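PDB 5EUF: protease from Helicobacter pylori, which probably acts as a zinc-dependent M16-family peptidase and virulence factor, cleaving the cytoplasmic domain of human junctional adhesion molecule A. Local coordinates for residues Val267-Ala271 with Gln390-Leu394; Lys291-Ala295 with Ala325-Glu329. The contacts are given in a common frame with arbitrary orientation. Numbering follows the deposited sequence.

Both contacts lie away from the annotated catalytic zinc site. Contact 1 is the more buried. It joins helix 266-276 to the chain around helix 387-392, using apolar side chains and no hydrogen bond between the segments. Contact 2 is only partly buried. It sets the loop before strand 295-302 against helix 323-338, and a lysine-glutamate salt bridge is added to a small leucine and alanine cluster. The two share no helix or strand. The centres of contacts 1 and 2 are 27 Å apart. The nearest atoms of contacts 1 and 2 are about 16 Å apart. Along the chain, contact 2 is nested inside the loop that contact 1 closes, so contact 1 links far more distant parts of the sequence.

Contact 1 of 2, residues Val267-Ala271 with Gln390-Leu394; sequences VALDA and QFLDL
Val-267 is the centre of this contact, wedged between Phe-391 and Leu-394. Residues 267-271 are regular alpha helix, with Ala-271 N hydrogen-bonded to Val-267 O at 3.0 Å. The partner is helical at Gln-390 and Phe-391. It becomes extended at Leu-394 (phi/psi -67/129), whose N is still hydrogen-bonded to Phe-391 O at 3.3 Å. Val-267 CA lies 6.2 Å from Phe-391 CA; Ala-268 CA lies 7.1 Å from Leu-394 CA. Val-267 is t, and its CG1 meets Phe-391 CD2 at 3.6 Å and Leu-394 CD1 at 4.0 Å. Phe-391, also t, brings CE2 to 3.7 Å from Ala-271 CB. Leu-394 (m, t) sets CD1 3.7 Å from Ala-271 CB and CD2 4.0 Å from Ala-268 CB. Beside this patch, Asp-270 OD2 hydrogen-bonds Tyr-387 OH; the Asp-270 side chain lies about 4 Å from a bound zinc ion separate from the annotated site. Helices 396-406 and 344-361 cover neighbouring faces. The result is apolar helix packing within the second half of an M16 peptidase fold.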
# COMPACT_ATOMS: atom_id res chain seq x y z
N VAL B 267 -7.25 13.58 -24.74
CA VAL B 267 -8.40 14.12 -25.45
C VAL B 267 -9.17 12.99 -26.13
O VAL B 267 -10.40 12.94 -26.08
CB VAL B 267 -7.99 15.17 -26.50
CG1 VAL B 267 -9.22 15.74 -27.19
CG2 VAL B 267 -7.18 16.27 -25.84
N ALA B 268 -8.44 12.07 -26.74
CA ALA B 268 -9.05 10.91 -27.38
C ALA B 268 -9.71 10.00 -26.35
O ALA B 268 -10.79 9.46 -26.58
CB ALA B 268 -8.02 10.14 -28.18
N LEU B 269 -9.04 9.83 -25.21
CA LEU B 269 -9.58 9.05 -24.10
C LEU B 269 -10.91 9.64 -23.62
O LEU B 269 -11.87 8.92 -23.39
CB LEU B 269 -8.58 9.00 -22.95
CG LEU B 269 -7.35 8.11 -23.16
CD1 LEU B 269 -6.28 8.44 -22.14
CD2 LEU B 269 -7.75 6.65 -23.07
N ASP B 270 -10.94 10.96 -23.48
CA ASP B 270 -12.18 11.66 -23.16
C ASP B 270 -13.25 11.35 -24.21
O ASP B 270 -14.40 11.09 -23.87
CB ASP B 270 -11.94 13.17 -23.06
CG ASP B 270 -11.14 13.56 -21.83
OD1 ASP B 270 -10.58 12.66 -21.17
OD2 ASP B 270 -11.07 14.76 -21.51
N ALA B 271 -12.85 11.37 -25.47
CA ALA B 271 -13.76 11.08 -26.57
C ALA B 271 -14.22 9.62 -26.54
O ALA B 271 -15.37 9.32 -26.87
CB ALA B 271 -13.11 11.40 -27.91
N GLN B 390 -8.33 20.23 -30.70
CA GLN B 390 -7.78 18.88 -30.72
C GLN B 390 -8.90 17.85 -30.75
O GLN B 390 -8.78 16.80 -31.39
CB GLN B 390 -6.88 18.64 -29.50
CG GLN B 390 -5.51 19.29 -29.61
CD GLN B 390 -4.58 18.88 -28.48
OE1 GLN B 390 -4.76 17.84 -27.85
NE2 GLN B 390 -3.57 19.70 -28.23
N PHE B 391 -10.00 18.16 -30.07
CA PHE B 391 -11.13 17.25 -29.99
C PHE B 391 -11.86 17.15 -31.32
O PHE B 391 -12.25 16.06 -31.75
CB PHE B 391 -12.10 17.70 -28.89
CG PHE B 391 -13.07 16.64 -28.46
CD1 PHE B 391 -14.25 16.44 -29.15
CD2 PHE B 391 -12.81 15.86 -27.34
CE1 PHE B 391 -15.15 15.46 -28.75
CE2 PHE B 391 -13.70 14.88 -26.94
CZ PHE B 391 -14.87 14.69 -27.64
N LEU B 392 -12.03 18.29 -31.98
CA LEU B 392 -12.78 18.35 -33.23
C LEU B 392 -11.95 17.88 -34.42
O LEU B 392 -12.48 17.68 -35.51
CB LEU B 392 -13.29 19.77 -33.47
CG LEU B 392 -14.19 20.32 -32.35
CD1 LEU B 392 -14.66 21.73 -32.68
CD2 LEU B 392 -15.38 19.39 -32.11
N ASP B 393 -10.65 17.72 -34.21
CA ASP B 393 -9.77 17.21 -35.26
C ASP B 393 -9.50 15.72 -35.07
O ASP B 393 -8.72 15.13 -35.81
CB ASP B 393 -8.45 17.98 -35.27
CG ASP B 393 -8.61 19.42 -35.72
OD1 ASP B 393 -9.58 19.71 -36.45
OD2 ASP B 393 -7.77 20.26 -35.34
N LEU B 394 -10.15 15.12 -34.08
CA LEU B 394 -10.00 13.69 -33.84
C LEU B 394 -10.60 12.90 -34.99
O LEU B 394 -11.74 13.14 -35.40
CB LEU B 394 -10.67 13.29 -32.52
CG LEU B 394 -9.94 13.62 -31.22
CD1 LEU B 394 -10.87 13.40 -30.03
CD2 LEU B 394 -8.69 12.78 -31.07

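Contact 2 of 2, residues Lys291-Ala295 with Ala325-Glu329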
# COMPACT_ATOMS: atom_id res chain seq x y z
N LYS B 291 -30.50 -3.05 -24.96
CA LYS B 291 -30.66 -4.16 -25.89
C LYS B 291 -30.64 -5.54 -25.22
O LYS B 291 -31.31 -6.46 -25.68
CB LYS B 291 -29.57 -4.10 -26.97
N LYS B 292 -29.87 -5.67 -24.15
CA LYS B 292 -29.75 -6.96 -23.47
C LYS B 292 -30.30 -6.92 -22.05
O LYS B 292 -30.58 -7.97 -21.46
CB LYS B 292 -28.30 -7.43 -23.46
CG LYS B 292 -27.73 -7.67 -24.85
CD LYS B 292 -26.27 -8.09 -24.80
CE LYS B 292 -25.71 -8.26 -26.20
NZ LYS B 292 -24.26 -8.60 -26.18
N ARG B 293 -30.46 -5.71 -21.51
CA ARG B 293 -30.98 -5.51 -20.16
C ARG B 293 -30.20 -6.30 -19.11
O ARG B 293 -30.78 -6.86 -18.19
CB ARG B 293 -32.47 -5.88 -20.10
N LEU B 294 -28.88 -6.33 -19.27
CA LEU B 294 -28.01 -7.09 -18.38
C LEU B 294 -27.65 -6.30 -17.12
O LEU B 294 -27.52 -6.87 -16.04
CB LEU B 294 -26.74 -7.52 -19.10
CG LEU B 294 -26.65 -8.99 -19.52
CD1 LEU B 294 -27.84 -9.39 -20.37
CD2 LEU B 294 -25.35 -9.25 -20.27
N ALA B 295 -27.48 -4.99 -17.28
CA ALA B 295 -27.09 -4.14 -16.16
C ALA B 295 -28.08 -3.00 -15.92
O ALA B 295 -28.60 -2.40 -16.87
CB ALA B 295 -25.70 -3.57 -16.40
N ALA B 325 -20.57 -12.18 -16.45
CA ALA B 325 -21.36 -11.98 -17.67
C ALA B 325 -21.23 -10.53 -18.14
O ALA B 325 -21.25 -10.26 -19.34
CB ALA B 325 -22.82 -12.34 -17.43
N LEU B 326 -21.10 -9.61 -17.19
CA LEU B 326 -20.92 -8.20 -17.51
C LEU B 326 -19.54 -7.96 -18.12
O LEU B 326 -19.40 -7.18 -19.06
CB LEU B 326 -21.09 -7.34 -16.26
CG LEU B 326 -22.49 -7.32 -15.64
CD1 LEU B 326 -22.51 -6.44 -14.40
CD2 LEU B 326 -23.51 -6.83 -16.65
N GLN B 327 -18.53 -8.63 -17.57
CA GLN B 327 -17.17 -8.49 -18.06
C GLN B 327 -17.04 -9.05 -19.48
O GLN B 327 -16.38 -8.45 -20.33
CB GLN B 327 -16.18 -9.19 -17.14
CG GLN B 327 -14.73 -8.96 -17.54
CD GLN B 327 -13.80 -10.04 -17.05
OE1 GLN B 327 -14.24 -11.07 -16.54
NE2 GLN B 327 -12.50 -9.82 -17.20
N LYS B 328 -17.68 -10.19 -19.72
CA LYS B 328 -17.64 -10.83 -21.02
C LYS B 328 -18.18 -9.91 -22.11
O LYS B 328 -17.74 -9.97 -23.26
CB LYS B 328 -18.42 -12.14 -21.00
N GLU B 329 -19.13 -9.06 -21.74
CA GLU B 329 -19.79 -8.18 -22.70
C GLU B 329 -19.00 -6.90 -22.98
O GLU B 329 -18.83 -6.52 -24.13
CB GLU B 329 -21.20 -7.82 -22.22
CG GLU B 329 -22.15 -9.01 -22.13
CD GLU B 329 -22.41 -9.66 -23.47
OE1 GLU B 329 -22.40 -8.95 -24.50
OE2 GLU B 329 -22.62 -10.89 -23.50
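This is a loop-to-helix contact, partly buried, at the outer edge of the second half of the molecule. Residues 291-295 lead from helix 284-289 into strand 295-302, an outermost strand of the five-stranded sheet within this chain. Residues 325-329 belong to helix 323-338, which follows the neighbouring strand 309-317. The helix packs mainly against the loop and touches the start of the edge strand at Ala-295.

Leu-294 loses the most surface. Its CD2 lies 3.7 Å from Glu-329 CG, so it rests on the aliphatic part of that side chain. Its CB lies 4.1 Å from Leu-326 CD2. The same Leu-326 CD2 is 3.9 Å from Ala-295 CB, and Leu-326 thus spans the step from loop to strand. Arg-293 adopts the left-handed helical conformation (phi/psi 54/40). It lies between Lys-292 and Leu-294, whose CA-to-CB bonds both point toward the helix. Asn-318 helps hold this part of the loop: its ND2 hydrogen-bonds Arg-293 O.

Lys-292 reaches across with chi2 to chi4 all t. Its NZ forms a salt bridge and hydrogen bond with Glu-329 OE1 at 2.5 Å, a short distance. Glu-329 also touches Leu-288, so it meets helix 284-289 as well.

Glu-329 takes part in both the apolar contact and the ion pair. Together these probably help fix the loop before the edge strand against helix 323-338, with the charged pair at the more exposed side.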